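Local coordinates for phosphoserine aminotransferase SerC (Cytophaga hutchinsonii ATCC 33406, PDB 3FFR), which probably catalyses, as a pyridoxal-phosphate enzyme, the reversible amino transfer from glutamate to 3-phosphohydroxypyruvate that yields phosphoserine, at residues Lys5-Phe8 / Ser13-Tyr16; Asn139-Gly144 / Ala168-Pro173; Trp74-Gln79 / Gly223-Ile228; Phe120-Ile125 / Val149-Thr154. One frame throughout, in Å; residues are numbered along the deposited sequence. Where two conformers were deposited one is given.

Contact 1. Residues Lys5-Phe8 / Ser13-Tyr16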
loop_
_atom_site.group_PDB
_atom_site.type_symbol
_atom_site.label_atom_id
_atom_site.label_comp_id
_atom_site.label_asym_id
_atom_site.label_seq_id
_atom_site.Cartn_x
_atom_site.Cartn_y
_atom_site.Cartn_z
ATOM N N LYS A 5 -18.465 -19.441 -3.386
ATOM C CA LYS A 5 -18.212 -19.813 -2.013
ATOM C C LYS A 5 -18.226 -18.584 -1.096
ATOM O O LYS A 5 -17.681 -17.524 -1.441
ATOM C CB LYS A 5 -16.864 -20.518 -1.923
ATOM C CG LYS A 5 -16.575 -21.127 -0.597
ATOM C CD LYS A 5 -15.115 -21.481 -0.482
ATOM C CE LYS A 5 -14.809 -22.798 -1.102
ATOM N NZ LYS A 5 -13.333 -22.930 -1.262
ATOM N N ILE A 6 -18.874 -18.737 0.058
ATOM C CA ILE A 6 -18.913 -17.683 1.077
ATOM C C ILE A 6 -17.820 -18.002 2.094
ATOM O O ILE A 6 -17.786 -19.092 2.685
ATOM C CB ILE A 6 -20.299 -17.595 1.744
ATOM C CG1 ILE A 6 -21.372 -17.404 0.655
ATOM C CG2 ILE A 6 -20.346 -16.485 2.833
ATOM C CD1 ILE A 6 -21.145 -16.187 -0.251
ATOM N N TYR A 7 -16.942 -17.021 2.304
ATOM C CA TYR A 7 -15.776 -17.207 3.156
ATOM C C TYR A 7 -15.934 -16.586 4.542
ATOM O O TYR A 7 -15.975 -15.374 4.667
ATOM C CB TYR A 7 -14.547 -16.568 2.462
ATOM C CG TYR A 7 -14.074 -17.246 1.205
ATOM C CD1 TYR A 7 -14.774 -17.127 0.010
ATOM C CD2 TYR A 7 -12.898 -17.971 1.198
ATOM C CE1 TYR A 7 -14.331 -17.735 -1.133
ATOM C CE2 TYR A 7 -12.446 -18.574 0.063
ATOM C CZ TYR A 7 -13.158 -18.460 -1.105
ATOM O OH TYR A 7 -12.686 -19.070 -2.240
ATOM N N PHE A 8 -15.987 -17.441 5.566
ATOM C CA PHE A 8 -16.029 -16.976 6.942
ATOM C C PHE A 8 -14.614 -17.018 7.504
ATOM O O PHE A 8 -14.364 -17.476 8.623
ATOM C CB PHE A 8 -16.975 -17.843 7.784
ATOM C CG PHE A 8 -18.405 -17.819 7.295
ATOM C CD1 PHE A 8 -19.305 -16.880 7.772
ATOM C CD2 PHE A 8 -18.842 -18.749 6.364
ATOM C CE1 PHE A 8 -20.614 -16.861 7.356
ATOM C CE2 PHE A 8 -20.145 -18.744 5.924
ATOM C CZ PHE A 8 -21.048 -17.788 6.422
ATOM N N SER A 13 -11.468 -11.460 3.739
ATOM C CA SER A 13 -12.746 -12.129 3.988
ATOM C C SER A 13 -13.768 -11.725 2.934
ATOM O O SER A 13 -13.479 -10.966 2.008
ATOM C CB SER A 13 -13.276 -11.840 5.397
ATOM O OG SER A 13 -14.293 -12.761 5.799
ATOM N N GLU A 14 -14.982 -12.218 3.111
ATOM C CA GLU A 14 -16.068 -11.908 2.205
ATOM C C GLU A 14 -16.180 -10.368 2.046
ATOM O O GLU A 14 -16.171 -9.623 3.024
ATOM C CB GLU A 14 -17.368 -12.521 2.741
ATOM C CG GLU A 14 -18.505 -12.634 1.786
ATOM C CD GLU A 14 -18.258 -13.565 0.602
ATOM O OE1 GLU A 14 -17.442 -14.527 0.646
ATOM O OE2 GLU A 14 -18.941 -13.317 -0.393
ATOM N N LEU A 15 -16.245 -9.885 0.797
ATOM C CA LEU A 15 -16.382 -8.439 0.582
ATOM C C LEU A 15 -17.777 -7.964 1.007
ATOM O O LEU A 15 -18.780 -8.670 0.898
ATOM C CB LEU A 15 -16.088 -8.035 -0.876
ATOM C CG LEU A 15 -14.739 -8.488 -1.422
ATOM C CD1 LEU A 15 -14.510 -7.889 -2.835
ATOM C CD2 LEU A 15 -13.579 -8.101 -0.522
ATOM N N TYR A 16 -17.815 -6.734 1.490
ATOM C CA TYR A 16 -19.056 -6.111 1.867
ATOM C C TYR A 16 -19.967 -6.244 0.616
ATOM O O TYR A 16 -19.499 -6.111 -0.528
ATOM C CB TYR A 16 -18.839 -4.666 2.322
ATOM C CG TYR A 16 -19.994 -4.149 3.113
ATOM C CD1 TYR A 16 -20.118 -4.447 4.477
ATOM C CD2 TYR A 16 -20.964 -3.351 2.532
ATOM C CE1 TYR A 16 -21.187 -3.975 5.215
ATOM C CE2 TYR A 16 -22.038 -2.886 3.274
ATOM C CZ TYR A 16 -22.145 -3.202 4.604
ATOM O OH TYR A 16 -23.228 -2.747 5.352
#
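Glu14 lays its carboxylate against the backbone of Ile6 and Tyr7, OE1 turned to the main chain and OE2 to the isoleucine tip. Tyr7 N gives its hydrogen to Glu14 OE1 over 3.0 Å in a nearly straight bond (169°), reaching the oxygen on its anti side and 34° out of the carboxylate plane. Glu14 OE1 also lies 3.5 Å from Ile6 CA, and at 3.8 Å from Tyr7 CD1 it sits at the edge of the phenol ring, in plane, with ring and carboxylate almost coplanar. Ile6 CD1 comes to 3.6 Å from Glu14 OE2. CG of Glu14 stands trans to its own N (chi1 -164°), and a bend at chi2 brings the acid back to the strand. Strand 6-8 is one of the two outermost strands, within this chain, of the mixed five-stranded sheet, next to 323-327; Ile6 and Phe8 bond to Ala324, while Tyr7 N faces the loop 13-16. Glu14 OE2 forms a salt bridge with Lys30 of the second subunit, whose NZ also bonds to Lys5 O. With a glutamine here, that lysine would probably lose its anionic mate at the subunit interface. Lys5 CD lies 3.6 Å above one face of the Tyr7 ring, toward its rim, and Tyr7 OH bonds to Asn3. Ser13 OG lies 3.3 Å from Tyr7 O but bonds to Thr9 O.

Contact 2. Residues Asn139-Gly144 / Ala168-Pro173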
loop_
_atom_site.group_PDB
_atom_site.type_symbol
_atom_site.label_atom_id
_atom_site.label_comp_id
_atom_site.label_asym_id
_atom_site.label_seq_id
_atom_site.Cartn_x
_atom_site.Cartn_y
_atom_site.Cartn_z
ATOM N N ASN A 139 -8.546 -7.085 19.655
ATOM C CA ASN A 139 -8.932 -8.397 19.110
ATOM C C ASN A 139 -7.732 -9.176 18.582
ATOM O O ASN A 139 -7.170 -8.830 17.527
ATOM C CB ASN A 139 -10.017 -8.239 18.040
ATOM C CG ASN A 139 -10.849 -9.511 17.858
ATOM O OD1 ASN A 139 -11.558 -9.952 18.800
ATOM N ND2 ASN A 139 -10.766 -10.119 16.688
ATOM N N GLU A 140 -7.269 -10.150 19.361
ATOM C CA GLU A 140 -6.075 -10.948 18.970
ATOM C C GLU A 140 -6.608 -12.048 18.079
ATOM O O GLU A 140 -7.107 -13.086 18.524
ATOM C CB GLU A 140 -5.321 -11.495 20.202
ATOM C CG GLU A 140 -4.165 -12.425 19.874
ATOM C CD GLU A 140 -3.137 -11.835 18.929
ATOM O OE1 GLU A 140 -2.446 -10.861 19.309
ATOM O OE2 GLU A 140 -3.014 -12.416 17.843
ATOM N N THR A 141 -6.490 -11.762 16.794
ATOM C CA THR A 141 -7.094 -12.560 15.735
ATOM C C THR A 141 -6.595 -14.011 15.706
ATOM O O THR A 141 -7.295 -14.922 15.270
ATOM C CB THR A 141 -6.795 -11.915 14.361
ATOM O OG1 THR A 141 -6.885 -10.490 14.468
ATOM C CG2 THR A 141 -7.773 -12.414 13.270
ATOM N N SER A 142 -5.379 -14.211 16.185
ATOM C CA SER A 142 -4.803 -15.560 16.177
ATOM C C SER A 142 -5.498 -16.502 17.163
ATOM O O SER A 142 -5.679 -17.692 16.870
ATOM C CB SER A 142 -3.292 -15.549 16.463
ATOM O OG SER A 142 -2.985 -15.015 17.740
ATOM N N SER A 143 -5.940 -15.951 18.291
ATOM C CA SER A 143 -6.478 -16.767 19.382
ATOM C C SER A 143 -7.954 -16.588 19.661
ATOM O O SER A 143 -8.554 -17.381 20.374
ATOM C CB SER A 143 -5.709 -16.454 20.653
ATOM O OG SER A 143 -5.991 -15.137 21.081
ATOM N N GLY A 144 -8.519 -15.517 19.122
ATOM C CA GLY A 144 -9.925 -15.191 19.341
ATOM C C GLY A 144 -10.242 -14.533 20.685
ATOM O O GLY A 144 -11.388 -14.560 21.160
ATOM N N ALA A 168 -7.290 -2.596 16.571
ATOM C CA ALA A 168 -8.701 -3.087 16.394
ATOM C C ALA A 168 -8.916 -3.536 14.939
ATOM O O ALA A 168 -9.983 -3.458 14.378
ATOM C CB ALA A 168 -9.722 -2.012 16.816
ATOM N N VAL A 169 -7.823 -4.019 14.376
ATOM C CA VAL A 169 -7.723 -4.467 13.011
ATOM C C VAL A 169 -8.806 -5.462 12.642
ATOM O O VAL A 169 -9.452 -5.336 11.610
ATOM C CB VAL A 169 -6.306 -5.048 12.696
ATOM C CG1 VAL A 169 -6.275 -5.779 11.340
ATOM C CG2 VAL A 169 -5.219 -3.936 12.771
ATOM N N SER A 170 -9.056 -6.406 13.534
ATOM C CA SER A 170 -10.026 -7.474 13.240
ATOM C C SER A 170 -11.332 -7.311 13.987
ATOM O O SER A 170 -12.115 -8.267 14.146
ATOM C CB SER A 170 -9.410 -8.853 13.464
ATOM O OG SER A 170 -8.963 -8.986 14.811
ATOM N N SER A 171 -11.602 -6.089 14.439
ATOM C CA SER A 171 -12.856 -5.832 15.170
ATOM C C SER A 171 -13.608 -4.539 14.839
ATOM O O SER A 171 -14.833 -4.536 14.835
ATOM C CB SER A 171 -12.610 -5.902 16.673
ATOM O OG SER A 171 -11.626 -4.973 17.067
ATOM N N LEU A 172 -12.907 -3.418 14.646
ATOM C CA LEU A 172 -13.582 -2.146 14.340
ATOM C C LEU A 172 -14.467 -2.402 13.114
ATOM O O LEU A 172 -14.011 -3.009 12.144
ATOM C CB LEU A 172 -12.543 -1.028 14.103
ATOM C CG LEU A 172 -12.978 0.431 14.185
ATOM C CD1 LEU A 172 -13.415 0.781 15.600
ATOM C CD2 LEU A 172 -11.840 1.367 13.735
ATOM N N PRO A 173 -15.717 -1.881 13.108
ATOM C CA PRO A 173 -16.354 -0.989 14.063
ATOM C C PRO A 173 -17.169 -1.549 15.219
ATOM O O PRO A 173 -18.038 -0.849 15.741
ATOM C CB PRO A 173 -17.281 -0.185 13.147
ATOM C CG PRO A 173 -17.755 -1.201 12.113
ATOM C CD PRO A 173 -16.567 -2.120 11.921
HETATM O O HOH W 1 -7.599 -6.403 16.288
#
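Asn139 reaches across to Ser170 and Ser171, joining the chain that leaves parallel strand 133-137, at the short strand 139-140 and the loop after it, to the loop after strand 163-167 of the same large seven-stranded sheet, at the cofactor site of this class V, pyridoxal-phosphate-dependent aminotransferase. Its CB rests 3.7 Å from Ser171 CB, an apolar touch at the root of the side chain. From there CG points away from the asparagine's own N (chi1 -156°), and the amide arrives beside Ser170, its CG 3.6 Å from Ser170 OG. At the tip the two amide atoms part company. Asn139 ND2 donates to Ser170 OG at 2.8 Å, almost straight (172°) and with the hydroxyl lying in the amide plane, whereas OD1 is held by Ser299 and Ser146, so the flip of the amide is fixed from both ends.

Ser170 OG passes the link on: it donates to Thr141 OG1 at 2.6 Å, with chi1 59° placing OG between the serine's own N and carbonyl carbon, toward Thr141. Thr141 OG1 in turn bonds to O3 of the pyridoxal-lysine at position 191. Thr141 is thus a first-shell partner of the cofactor, and Ser170, itself positioned by Asn139, belongs to the second shell. All the side chains that touch are buried. A water completes the crossing along the backbone, accepting from Ser170 N at 3.1 Å and donating to Asn139 O at 2.8 Å.

Contact 3. Residues Trp74-Gln79 / Gly223-Ile228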
loop_
_atom_site.group_PDB
_atom_site.type_symbol
_atom_site.label_atom_id
_atom_site.label_comp_id
_atom_site.label_asym_id
_atom_site.label_seq_id
_atom_site.Cartn_x
_atom_site.Cartn_y
_atom_site.Cartn_z
ATOM N N TRP A 74 2.032 -0.366 12.610
ATOM C CA TRP A 74 2.850 -0.799 13.775
ATOM C C TRP A 74 4.239 -0.116 13.736
ATOM O O TRP A 74 4.751 0.429 14.699
ATOM C CB TRP A 74 3.101 -2.285 13.770
ATOM C CG TRP A 74 1.967 -3.166 14.133
ATOM C CD1 TRP A 74 0.817 -2.847 14.794
ATOM C CD2 TRP A 74 1.903 -4.576 13.883
ATOM N NE1 TRP A 74 0.034 -3.980 14.968
ATOM C CE2 TRP A 74 0.683 -5.050 14.416
ATOM C CE3 TRP A 74 2.759 -5.474 13.277
ATOM C CZ2 TRP A 74 0.336 -6.396 14.378
ATOM C CZ3 TRP A 74 2.403 -6.790 13.210
ATOM C CH2 TRP A 74 1.198 -7.245 13.737
ATOM N N GLU A 75 4.883 -0.222 12.586
ATOM C CA GLU A 75 6.218 0.372 12.400
ATOM C C GLU A 75 6.220 1.880 12.622
ATOM O O GLU A 75 7.092 2.424 13.331
ATOM C CB GLU A 75 6.782 0.022 11.020
ATOM C CG GLU A 75 8.215 0.515 10.819
ATOM C CD GLU A 75 8.732 0.223 9.428
ATOM O OE1 GLU A 75 8.410 1.006 8.526
ATOM O OE2 GLU A 75 9.542 -0.695 9.301
ATOM N N ARG A 76 5.236 2.558 12.024
ATOM C CA ARG A 76 5.146 4.022 12.097
ATOM C C ARG A 76 4.857 4.503 13.507
ATOM O O ARG A 76 5.305 5.597 13.914
ATOM C CB ARG A 76 4.120 4.605 11.118
ATOM C CG ARG A 76 4.309 4.236 9.661
ATOM C CD ARG A 76 5.735 4.343 9.197
ATOM N NE ARG A 76 5.845 4.027 7.752
ATOM C CZ ARG A 76 6.998 3.984 7.098
ATOM N NH1 ARG A 76 8.134 4.181 7.764
ATOM N NH2 ARG A 76 7.004 3.768 5.784
ATOM N N ILE A 77 4.092 3.725 14.269
ATOM C CA ILE A 77 3.838 4.074 15.677
ATOM C C ILE A 77 5.141 4.175 16.455
ATOM O O ILE A 77 5.408 5.156 17.159
ATOM C CB ILE A 77 2.874 3.068 16.395
ATOM C CG1 ILE A 77 1.442 3.309 15.892
ATOM C CG2 ILE A 77 2.975 3.182 17.948
ATOM C CD1 ILE A 77 0.441 2.171 16.220
ATOM N N ILE A 78 5.989 3.166 16.287
ATOM C CA ILE A 78 7.250 3.129 17.043
ATOM C C ILE A 78 8.206 4.212 16.539
ATOM O O ILE A 78 8.842 4.941 17.333
ATOM C CB ILE A 78 7.867 1.716 17.034
ATOM C CG1 ILE A 78 6.896 0.708 17.658
ATOM C CG2 ILE A 78 9.186 1.694 17.824
ATOM C CD1 ILE A 78 7.232 -0.753 17.314
ATOM N N GLN A 79 8.285 4.366 15.229
ATOM C CA GLN A 79 9.179 5.407 14.677
ATOM C C GLN A 79 8.829 6.815 15.043
ATOM O O GLN A 79 9.710 7.656 15.295
ATOM C CB GLN A 79 9.250 5.318 13.141
ATOM C CG GLN A 79 9.907 4.026 12.642
ATOM C CD GLN A 79 9.736 3.809 11.134
ATOM O OE1 GLN A 79 8.806 4.335 10.520
ATOM N NE2 GLN A 79 10.641 3.035 10.534
ATOM N N GLY A 223 11.248 9.425 10.414
ATOM C CA GLY A 223 10.924 8.858 9.119
ATOM C C GLY A 223 11.068 9.807 7.950
ATOM O O GLY A 223 11.787 10.795 8.001
ATOM N N THR A 224 10.291 9.489 6.907
ATOM C CA THR A 224 10.326 10.255 5.658
ATOM C C THR A 224 8.910 10.617 5.222
ATOM O O THR A 224 8.335 11.568 5.763
ATOM C CB THR A 224 11.127 9.561 4.526
ATOM O OG1 THR A 224 10.527 8.311 4.164
ATOM C CG2 THR A 224 12.624 9.380 4.904
ATOM N N TYR A 225 8.385 9.883 4.257
ATOM C CA TYR A 225 7.049 10.184 3.706
ATOM C C TYR A 225 5.923 9.954 4.676
ATOM O O TYR A 225 4.877 10.630 4.615
ATOM C CB TYR A 225 6.806 9.446 2.350
ATOM C CG TYR A 225 6.598 7.969 2.464
ATOM C CD1 TYR A 225 7.611 7.126 2.906
ATOM C CD2 TYR A 225 5.384 7.413 2.159
ATOM C CE1 TYR A 225 7.402 5.764 3.055
ATOM C CE2 TYR A 225 5.156 6.039 2.289
ATOM C CZ TYR A 225 6.163 5.225 2.755
ATOM O OH TYR A 225 5.939 3.884 2.920
ATOM N N HIS A 226 6.092 8.980 5.552
ATOM C CA HIS A 226 5.067 8.653 6.526
ATOM C C HIS A 226 5.376 9.033 7.961
ATOM O O HIS A 226 4.987 8.339 8.901
ATOM C CB HIS A 226 4.495 7.233 6.392
ATOM C CG HIS A 226 3.524 7.084 5.247
ATOM N ND1 HIS A 226 3.044 5.860 4.812
ATOM C CD2 HIS A 226 2.976 8.014 4.435
ATOM C CE1 HIS A 226 2.209 6.055 3.802
ATOM N NE2 HIS A 226 2.177 7.355 3.531
ATOM N N THR A 227 6.065 10.155 8.124
ATOM C CA THR A 227 6.112 10.763 9.435
ATOM C C THR A 227 4.713 11.300 9.672
ATOM O O THR A 227 3.974 11.606 8.726
ATOM C CB THR A 227 7.102 11.941 9.577
ATOM O OG1 THR A 227 6.639 13.098 8.830
ATOM C CG2 THR A 227 8.521 11.506 9.151
ATOM N N ILE A 228 4.341 11.443 10.948
ATOM C CA ILE A 228 3.054 12.046 11.259
ATOM C C ILE A 228 2.919 13.469 10.651
ATOM O O ILE A 228 1.915 13.774 10.020
ATOM C CB ILE A 228 2.738 12.002 12.778
ATOM C CG1 ILE A 228 2.355 10.554 13.149
ATOM C CG2 ILE A 228 1.552 12.940 13.132
ATOM C CD1 ILE A 228 2.278 10.334 14.658
#
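Arg76 projects from helix 70-81 against His226 and Tyr225; its guanidinium owes its polar grip to its own helix, and meets the other segment through packing and one weak bond. On the tight side, Arg76 NH1 donates to Gln79 OE1 at 2.8 Å, in the guanidinium plane and on a lone pair, and NE makes a salt bridge with Glu72. The flat group is sandwiched: Glu75 OE1 lies over one face, 3.3 Å from Arg76 NH1 and joined to it by charge alone, while His226 CB packs over the opposite face, 3.7 Å from Arg76 NE. On the looser side, Arg76 NH2 offers Tyr225 OH a weak, strongly bent bond (3.1 Å, 123°), with phenol and guanidinium planes perpendicular. The loop 223-228 is partly exposed at Gly223 and at Thr227. A leucine in place of Arg76 would probably cost Glu72 and Glu75 the positive charge of this arginine and free the Gln79 amide to turn. Arg76 NH2 lies close to its counterpart in the second subunit, but each arginine also meets Glu75 of the other chain. The result is a symmetric charge cluster at the dimer interface, beside a type I turn, 224-227, that leads into Thr227 as N-cap of helix 228-235.

Contact 4. Residues Phe120-Ile125 / Val149-Thr154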
loop_
_atom_site.group_PDB
_atom_site.type_symbol
_atom_site.label_atom_id
_atom_site.label_comp_id
_atom_site.label_asym_id
_atom_site.label_seq_id
_atom_site.Cartn_x
_atom_site.Cartn_y
_atom_site.Cartn_z
ATOM N N PHE A 120 -6.382 -10.784 29.526
ATOM C CA PHE A 120 -5.840 -9.972 30.616
ATOM C C PHE A 120 -6.859 -9.530 31.653
ATOM O O PHE A 120 -8.041 -9.311 31.353
ATOM C CB PHE A 120 -5.166 -8.721 30.023
ATOM C CG PHE A 120 -3.995 -9.053 29.153
ATOM C CD1 PHE A 120 -2.758 -9.330 29.710
ATOM C CD2 PHE A 120 -4.141 -9.162 27.774
ATOM C CE1 PHE A 120 -1.685 -9.673 28.891
ATOM C CE2 PHE A 120 -3.074 -9.517 26.978
ATOM C CZ PHE A 120 -1.852 -9.763 27.541
ATOM N N TYR A 121 -6.343 -9.374 32.869
ATOM C CA TYR A 121 -7.133 -8.961 34.054
ATOM C C TYR A 121 -6.430 -7.719 34.606
ATOM O O TYR A 121 -5.436 -7.821 35.321
ATOM C CB TYR A 121 -7.277 -10.109 35.084
ATOM C CG TYR A 121 -7.922 -11.271 34.385
ATOM C CD1 TYR A 121 -9.299 -11.353 34.249
ATOM C CD2 TYR A 121 -7.152 -12.216 33.736
ATOM C CE1 TYR A 121 -9.887 -12.389 33.531
ATOM C CE2 TYR A 121 -7.748 -13.272 32.996
ATOM C CZ TYR A 121 -9.110 -13.336 32.907
ATOM O OH TYR A 121 -9.712 -14.356 32.185
ATOM N N PRO A 122 -6.930 -6.545 34.221
ATOM C CA PRO A 122 -6.219 -5.304 34.484
ATOM C C PRO A 122 -5.906 -4.996 35.920
ATOM O O PRO A 122 -4.953 -4.290 36.190
ATOM C CB PRO A 122 -7.180 -4.232 33.944
ATOM C CG PRO A 122 -7.933 -4.895 32.894
ATOM C CD PRO A 122 -8.079 -6.321 33.320
ATOM N N ALA A 123 -6.705 -5.519 36.817
ATOM C CA ALA A 123 -6.496 -5.228 38.236
ATOM C C ALA A 123 -5.084 -5.661 38.648
ATOM O O ALA A 123 -4.483 -5.091 39.551
ATOM C CB ALA A 123 -7.542 -5.956 39.087
ATOM N N ASP A 124 -4.573 -6.664 37.941
ATOM C CA ASP A 124 -3.269 -7.286 38.211
ATOM C C ASP A 124 -2.110 -6.710 37.401
ATOM O O ASP A 124 -0.972 -7.211 37.469
ATOM C CB ASP A 124 -3.317 -8.769 37.843
ATOM C CG ASP A 124 -4.276 -9.561 38.714
ATOM O OD1 ASP A 124 -4.547 -9.142 39.868
ATOM O OD2 ASP A 124 -4.734 -10.621 38.232
ATOM N N ILE A 125 -2.387 -5.662 36.645
ATOM C CA ILE A 125 -1.373 -5.109 35.746
ATOM C C ILE A 125 -0.918 -3.706 36.122
ATOM O O ILE A 125 -1.737 -2.850 36.455
ATOM C CB ILE A 125 -1.931 -5.080 34.297
ATOM C CG1 ILE A 125 -2.324 -6.504 33.861
ATOM C CG2 ILE A 125 -0.933 -4.453 33.292
ATOM C CD1 ILE A 125 -2.942 -6.570 32.452
ATOM N N VAL A 149 -13.660 -2.942 25.886
ATOM C CA VAL A 149 -13.427 -1.509 26.101
ATOM C C VAL A 149 -13.314 -1.161 27.580
ATOM O O VAL A 149 -12.477 -0.351 27.968
ATOM C CB VAL A 149 -14.480 -0.652 25.349
ATOM C CG1 VAL A 149 -14.405 0.830 25.753
ATOM C CG2 VAL A 149 -14.259 -0.794 23.808
ATOM N N GLU A 150 -14.113 -1.820 28.420
ATOM C CA GLU A 150 -14.083 -1.516 29.847
ATOM C C GLU A 150 -12.712 -1.847 30.423
ATOM O O GLU A 150 -12.227 -1.173 31.330
ATOM C CB GLU A 150 -15.205 -2.228 30.638
ATOM C CG GLU A 150 -15.159 -3.745 30.616
ATOM C CD GLU A 150 -16.300 -4.366 31.414
ATOM O OE1 GLU A 150 -17.007 -3.607 32.121
ATOM O OE2 GLU A 150 -16.474 -5.603 31.334
ATOM N N ASP A 151 -12.079 -2.869 29.867
ATOM C CA ASP A 151 -10.727 -3.268 30.328
ATOM C C ASP A 151 -9.682 -2.303 29.742
ATOM O O ASP A 151 -8.732 -1.871 30.406
ATOM C CB ASP A 151 -10.411 -4.720 29.973
ATOM C CG ASP A 151 -11.217 -5.748 30.808
ATOM O OD1 ASP A 151 -11.824 -5.407 31.850
ATOM O OD2 ASP A 151 -11.198 -6.913 30.394
ATOM N N ILE A 152 -9.871 -1.955 28.474
ATOM C CA ILE A 152 -8.972 -0.985 27.811
ATOM C C ILE A 152 -8.921 0.320 28.618
ATOM O O ILE A 152 -7.872 0.957 28.796
ATOM C CB ILE A 152 -9.449 -0.698 26.359
ATOM C CG1 ILE A 152 -9.147 -1.963 25.528
ATOM C CG2 ILE A 152 -8.750 0.578 25.748
ATOM C CD1 ILE A 152 -9.429 -1.953 24.098
ATOM N N ASN A 153 -10.091 0.698 29.108
ATOM C CA ASN A 153 -10.265 1.969 29.804
ATOM C C ASN A 153 -9.518 2.064 31.120
ATOM O O ASN A 153 -9.401 3.153 31.686
ATOM C CB ASN A 153 -11.755 2.274 30.057
ATOM C CG ASN A 153 -12.489 2.701 28.802
ATOM O OD1 ASN A 153 -11.869 2.999 27.777
ATOM N ND2 ASN A 153 -13.821 2.748 28.881
ATOM N N THR A 154 -9.029 0.933 31.602
ATOM C CA THR A 154 -8.329 0.907 32.886
ATOM C C THR A 154 -6.884 1.330 32.768
ATOM O O THR A 154 -6.222 1.601 33.765
ATOM C CB THR A 154 -8.321 -0.479 33.553
ATOM O OG1 THR A 154 -7.564 -1.409 32.768
ATOM C CG2 THR A 154 -9.736 -0.982 33.791
HETATM O O HOH W 2 -8.943 -7.802 29.233
HETATM O O HOH W 3 -10.699 -8.951 32.232
#
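Pro122 packs its ring against Asp151 and Thr154, and this van der Waals contact is the centre of the interface. The proline CG meets Asp151 CB at 3.8 Å, while its CB is close to Thr154 OG1, at 3.1 Å; the ring crosses both side chains at about a right angle.

The polar link across the contact runs through water. Two waters each donate to Phe120 O and to Asp151 OD2, a double bridge over a gap of 4.1 Å between Phe120 O and Asp151 OD2. One of them stands 2.7 Å and the other 2.8 Å from Asp151 OD2, so a single carboxylate oxygen collects two donors. Its partner OD1 forms a salt bridge with Lys296, which probably helps keep the acid ionised.

Bonds within each segment shape the two surfaces. Thr154 OG1, set between its own N and carbonyl carbon (chi1 65°), donates to Asp151 O at 2.7 Å in the carbonyl plane; Thr154 N shares that acceptor at 3.1 Å. This folds the hydroxyl back on the backbone, leaving its flank to the proline. In the 3-10 turn, Asp124 N bonds to Tyr121 O and Ile125 N to Pro122 O. Outside both segments, Lys158 bonds to Pro122 O and Ile125 O.

The contact thus joins the connection between strands 108-113 and 133-137 to the short helix 149-152 that precedes strand 163-167, while Phe120 packs on Glu112 and Met147.

Contact 2 is the most central, about 6 Å from the chain centre; contacts 1, 3 and 4 have their centres 16 to 19 Å out. Contacts 2 and 3 are both buried, while 1 and 4 are partly so. Contacts 1 and 3 lie on opposite sides of that centre, yet both touch the second subunit with charged side chains, whereas contacts 2 and 4 touch no other chain. Contacts 2 and 4 both join connections of the seven-stranded sheet, their segments alternating along the sequence, but neutral hydroxyl and amide groups bond directly in one, while proline packing and bridging waters serve the other. Contact 1 alone has a segment in a strand of the five-stranded sheet.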